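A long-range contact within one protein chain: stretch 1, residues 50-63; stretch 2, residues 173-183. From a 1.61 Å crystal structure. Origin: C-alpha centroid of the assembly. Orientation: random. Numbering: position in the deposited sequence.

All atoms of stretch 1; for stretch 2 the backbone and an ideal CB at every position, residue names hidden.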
# COMPACT_ATOMS: atom_id res chain seq x y z
N GLN A 50 -28.10 21.07 2.89
CA GLN A 50 -27.81 21.72 4.16
C GLN A 50 -26.35 21.50 4.53
O GLN A 50 -25.65 22.45 4.90
CB GLN A 50 -28.73 21.19 5.27
CG GLN A 50 -30.10 21.86 5.31
CD GLN A 50 -31.09 21.10 6.17
OE1 GLN A 50 -30.79 20.01 6.67
NE2 GLN A 50 -32.28 21.66 6.35
N TRP A 51 -25.87 20.27 4.43
CA TRP A 51 -24.48 20.01 4.73
C TRP A 51 -23.58 20.83 3.80
O TRP A 51 -22.59 21.41 4.24
CB TRP A 51 -24.13 18.52 4.62
CG TRP A 51 -22.65 18.35 4.57
CD1 TRP A 51 -21.79 18.21 5.63
CD2 TRP A 51 -21.83 18.37 3.40
NE1 TRP A 51 -20.49 18.13 5.18
CE2 TRP A 51 -20.49 18.23 3.82
CE3 TRP A 51 -22.09 18.51 2.04
CZ2 TRP A 51 -19.42 18.21 2.92
CZ3 TRP A 51 -21.03 18.48 1.14
CH2 TRP A 51 -19.72 18.34 1.58
N ARG A 52 -23.94 20.89 2.52
CA ARG A 52 -23.11 21.57 1.53
C ARG A 52 -23.04 23.08 1.77
O ARG A 52 -21.96 23.68 1.69
CB ARG A 52 -23.63 21.31 0.12
CG ARG A 52 -22.83 21.98 -0.97
CD ARG A 52 -23.59 21.94 -2.26
NE ARG A 52 -24.82 22.72 -2.15
CZ ARG A 52 -25.92 22.50 -2.85
NH1 ARG A 52 -25.96 21.52 -3.73
NH2 ARG A 52 -26.99 23.26 -2.65
N ASP A 53 -24.18 23.70 2.05
CA ASP A 53 -24.19 25.14 2.25
C ASP A 53 -23.38 25.49 3.49
O ASP A 53 -22.71 26.52 3.53
CB ASP A 53 -25.62 25.66 2.37
CG ASP A 53 -26.39 25.53 1.07
OD1 ASP A 53 -25.74 25.43 0.00
OD2 ASP A 53 -27.63 25.53 1.12
N ALA A 54 -23.44 24.62 4.50
CA ALA A 54 -22.68 24.82 5.72
C ALA A 54 -21.19 24.61 5.45
O ALA A 54 -20.35 25.36 5.96
CB ALA A 54 -23.16 23.89 6.83
N PHE A 55 -20.86 23.60 4.65
CA PHE A 55 -19.47 23.36 4.29
C PHE A 55 -18.93 24.49 3.42
O PHE A 55 -17.75 24.82 3.48
CB PHE A 55 -19.28 22.02 3.58
CG PHE A 55 -17.88 21.80 3.09
CD1 PHE A 55 -16.83 21.62 4.00
CD2 PHE A 55 -17.59 21.80 1.74
CE1 PHE A 55 -15.53 21.43 3.56
CE2 PHE A 55 -16.29 21.60 1.29
CZ PHE A 55 -15.26 21.42 2.21
N ARG A 56 -19.79 25.10 2.61
CA ARG A 56 -19.36 26.18 1.73
C ARG A 56 -18.79 27.33 2.56
O ARG A 56 -17.84 27.99 2.15
CB ARG A 56 -20.52 26.65 0.84
CG ARG A 56 -20.15 27.68 -0.24
CD ARG A 56 -21.39 28.03 -1.07
NE ARG A 56 -21.10 28.73 -2.33
CZ ARG A 56 -21.18 30.05 -2.48
NH1 ARG A 56 -21.53 30.81 -1.45
NH2 ARG A 56 -20.91 30.61 -3.65
N GLN A 57 -19.38 27.54 3.73
CA GLN A 57 -18.86 28.54 4.66
C GLN A 57 -17.43 28.19 5.10
O GLN A 57 -16.57 29.07 5.17
CB GLN A 57 -19.78 28.68 5.87
CG GLN A 57 -21.09 29.37 5.56
CD GLN A 57 -20.90 30.79 5.05
OE1 GLN A 57 -19.91 31.45 5.39
NE2 GLN A 57 -21.83 31.26 4.24
N GLN A 58 -17.18 26.92 5.38
CA GLN A 58 -15.85 26.50 5.82
C GLN A 58 -14.84 26.59 4.69
O GLN A 58 -13.67 26.90 4.92
CB GLN A 58 -15.90 25.07 6.38
CG GLN A 58 -16.76 24.94 7.62
CD GLN A 58 -16.93 23.51 8.05
OE1 GLN A 58 -17.22 22.63 7.24
NE2 GLN A 58 -16.76 23.26 9.34
N ALA A 59 -15.28 26.29 3.47
CA ALA A 59 -14.40 26.39 2.31
C ALA A 59 -14.01 27.84 2.02
O ALA A 59 -12.85 28.13 1.75
CB ALA A 59 -15.06 25.75 1.08
N LEU A 60 -14.99 28.74 2.09
CA LEU A 60 -14.72 30.16 1.91
C LEU A 60 -13.74 30.66 2.96
O LEU A 60 -12.82 31.40 2.67
CB LEU A 60 -16.02 30.97 1.98
CG LEU A 60 -17.04 30.80 0.85
CD1 LEU A 60 -18.33 31.56 1.17
CD2 LEU A 60 -16.45 31.27 -0.47
N ALA A 61 -13.97 30.23 4.20
CA ALA A 61 -13.11 30.60 5.32
C ALA A 61 -11.73 29.98 5.18
O ALA A 61 -10.77 30.41 5.83
CB ALA A 61 -13.75 30.19 6.64
N GLY A 62 -11.63 28.95 4.34
CA GLY A 62 -10.37 28.27 4.11
C GLY A 62 -9.61 28.76 2.89
O GLY A 62 -8.57 28.21 2.54
N GLY A 63 -10.14 29.79 2.24
CA GLY A 63 -9.47 30.38 1.09
C GLY A 63 -10.01 29.99 -0.28
O GLY A 63 -9.53 30.48 -1.30
N UNK A 173 -12.41 13.02 5.39
CA UNK A 173 -13.07 13.46 4.16
C UNK A 173 -13.09 14.98 4.03
O UNK A 173 -12.83 15.52 2.95
CB UNK A 173 -14.50 12.92 4.11
N UNK A 174 -13.40 15.67 5.13
CA UNK A 174 -13.44 17.13 5.14
C UNK A 174 -12.08 17.71 4.80
O UNK A 174 -11.98 18.65 4.01
CB UNK A 174 -13.91 17.65 6.50
N UNK A 175 -11.04 17.16 5.40
CA UNK A 175 -9.68 17.64 5.17
C UNK A 175 -9.26 17.45 3.71
O UNK A 175 -8.67 18.34 3.10
CB UNK A 175 -8.70 16.92 6.10
N UNK A 176 -9.53 16.28 3.16
CA UNK A 176 -9.15 16.02 1.79
C UNK A 176 -9.98 16.85 0.83
O UNK A 176 -9.49 17.26 -0.23
CB UNK A 176 -9.30 14.53 1.47
N UNK A 177 -11.24 17.09 1.19
CA UNK A 177 -12.14 17.83 0.31
C UNK A 177 -11.69 19.29 0.19
O UNK A 177 -11.67 19.86 -0.89
CB UNK A 177 -13.58 17.76 0.83
N UNK A 178 -11.30 19.89 1.31
CA UNK A 178 -10.75 21.24 1.25
C UNK A 178 -9.47 21.27 0.41
O UNK A 178 -9.25 22.19 -0.38
CB UNK A 178 -10.47 21.76 2.66
N UNK A 179 -8.65 20.23 0.55
CA UNK A 179 -7.40 20.16 -0.18
C UNK A 179 -7.66 20.03 -1.68
O UNK A 179 -6.97 20.64 -2.49
CB UNK A 179 -6.56 18.99 0.32
N UNK A 180 -8.65 19.22 -2.03
CA UNK A 180 -9.04 19.07 -3.43
C UNK A 180 -9.52 20.38 -4.05
O UNK A 180 -9.19 20.69 -5.19
CB UNK A 180 -10.14 18.01 -3.55
N UNK A 181 -10.31 21.15 -3.30
CA UNK A 181 -10.80 22.42 -3.82
C UNK A 181 -9.65 23.38 -4.10
O UNK A 181 -9.72 24.17 -5.04
CB UNK A 181 -11.79 23.05 -2.84
N UNK A 182 -8.58 23.30 -3.30
CA UNK A 182 -7.42 24.15 -3.52
C UNK A 182 -6.70 23.78 -4.81
O UNK A 182 -6.17 24.65 -5.51
CB UNK A 182 -6.46 24.05 -2.33
N UNK A 183 -6.69 22.48 -5.11
CA UNK A 183 -6.13 21.99 -6.35
C UNK A 183 -6.92 22.55 -7.54
O UNK A 183 -6.33 23.02 -8.52
CB UNK A 183 -6.13 20.46 -6.37

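Stretch 2 is helical throughout and crosses helix 50-61 at 57°, with the axes 10.6 Å apart at closest approach. Trp 51, Phe 55, Gln 58, Ala 59 and Gly 62 form the surface it meets.

Position 173 has nothing of stretch 1 within 5.5 Å of its ideal CB. Stretch 1 sets no preference. It is Ala 173.

At position 174 the CB points sideways, 5.1 Å from Phe 55 CE1. Beyond it lie the ring of Phe 55, the indole NE1 of Trp 51, which is a donor, and Gln 58. A medium or long side chain with an acceptor would suit, such as His, Gln or Glu. The residue is His 174. Trp 51 NE1 donates a weak hydrogen bond to His 174 NE2 at 3.3 Å, nearly straight at 166°. His 174 CD2 also lies 3.9 Å from Phe 55 CD1, so the ring fills space as well as accepting.

Position 175 points away and position 176 is out of reach. Many residues would do at either. They are Ala 175 and Gln 176.

Position 177 points toward stretch 1, with its CB 4.3 Å from Phe 55 CZ. The six-membered ring of Trp 51 lies further on. The surroundings are apolar, so Leu, Met or Ile would fit. Leu 177 is found. Its CD2 is 3.4 Å from Phe 55 CE2 and 3.8 Å from Trp 51 CH2, thus bridging the two aromatic residues.

Position 178 points sideways, its CB 4.8 Å from Phe 55 CZ, with Ala 59 and Gly 62 further out. The small Ala 59 leaves room for an apolar chain of some length; Leu or Met would suit. Leu 178 sends CD1 to 3.7 Å from Ala 59 CA. A CB on Gly 62 would fall only 3.2 Å from Leu 178 CD2, so the missing side chain makes room here.

Positions 179 and 180 are out of reach and unconstrained by stretch 1. They are Ala 179 and Ala 180.

Position 181 points toward Phe 55 and Ala 59, but its CB is too far to touch them. A longer apolar chain is needed, such as Leu or Met. Leu 181 CD1 reaches 3.9 Å from Phe 55 CE2 and 4.1 Å from Ala 59 CB. With 174, 177 and 178 it completes the hole that holds Phe 55.

Position 182 points sideways, its CB over 5.5 Å from stretch 1. The acceptor Gly 62 O lies beyond, in reach of a long, flexible polar chain such as Lys or Arg. Lys 182 is extended, with CE 3.8 Å from Gly 62 O.

Position 183 is out of reach, and stretch 1 does not limit the choice. It is Ile 183.

Stretch 2 (173-183) AHAQLLAALKI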
# COMPACT_ATOMS: atom_id res chain seq x y z
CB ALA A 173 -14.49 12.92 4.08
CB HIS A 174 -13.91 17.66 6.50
CG HIS A 174 -15.40 17.67 6.66
ND1 HIS A 174 -16.11 16.59 7.13
CD2 HIS A 174 -16.32 18.64 6.42
CE1 HIS A 174 -17.40 16.89 7.17
NE2 HIS A 174 -17.55 18.13 6.74
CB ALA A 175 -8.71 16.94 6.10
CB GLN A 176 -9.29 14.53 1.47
CG GLN A 176 -8.39 13.68 2.33
CD GLN A 176 -6.92 14.05 2.18
OE1 GLN A 176 -6.47 14.40 1.09
NE2 GLN A 176 -6.17 13.97 3.28
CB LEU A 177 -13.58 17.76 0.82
CG LEU A 177 -14.65 18.48 -0.01
CD1 LEU A 177 -14.63 18.03 -1.47
CD2 LEU A 177 -16.00 18.24 0.61
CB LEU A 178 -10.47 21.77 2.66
CG LEU A 178 -10.30 23.28 2.74
CD1 LEU A 178 -11.61 23.97 2.37
CD2 LEU A 178 -9.84 23.69 4.13
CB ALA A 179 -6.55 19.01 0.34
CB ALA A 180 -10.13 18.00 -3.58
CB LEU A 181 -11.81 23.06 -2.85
CG LEU A 181 -13.17 22.34 -2.76
CD1 LEU A 181 -13.97 22.83 -1.55
CD2 LEU A 181 -13.97 22.59 -4.04
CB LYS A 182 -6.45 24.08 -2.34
CG LYS A 182 -7.06 24.57 -1.04
CD LYS A 182 -6.04 24.59 0.09
CE LYS A 182 -6.64 25.18 1.36
NZ LYS A 182 -5.79 24.93 2.56
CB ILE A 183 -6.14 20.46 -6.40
CG1 ILE A 183 -5.24 19.90 -5.28
CG2 ILE A 183 -5.67 19.98 -7.78
CD1 ILE A 183 -5.27 18.37 -5.17
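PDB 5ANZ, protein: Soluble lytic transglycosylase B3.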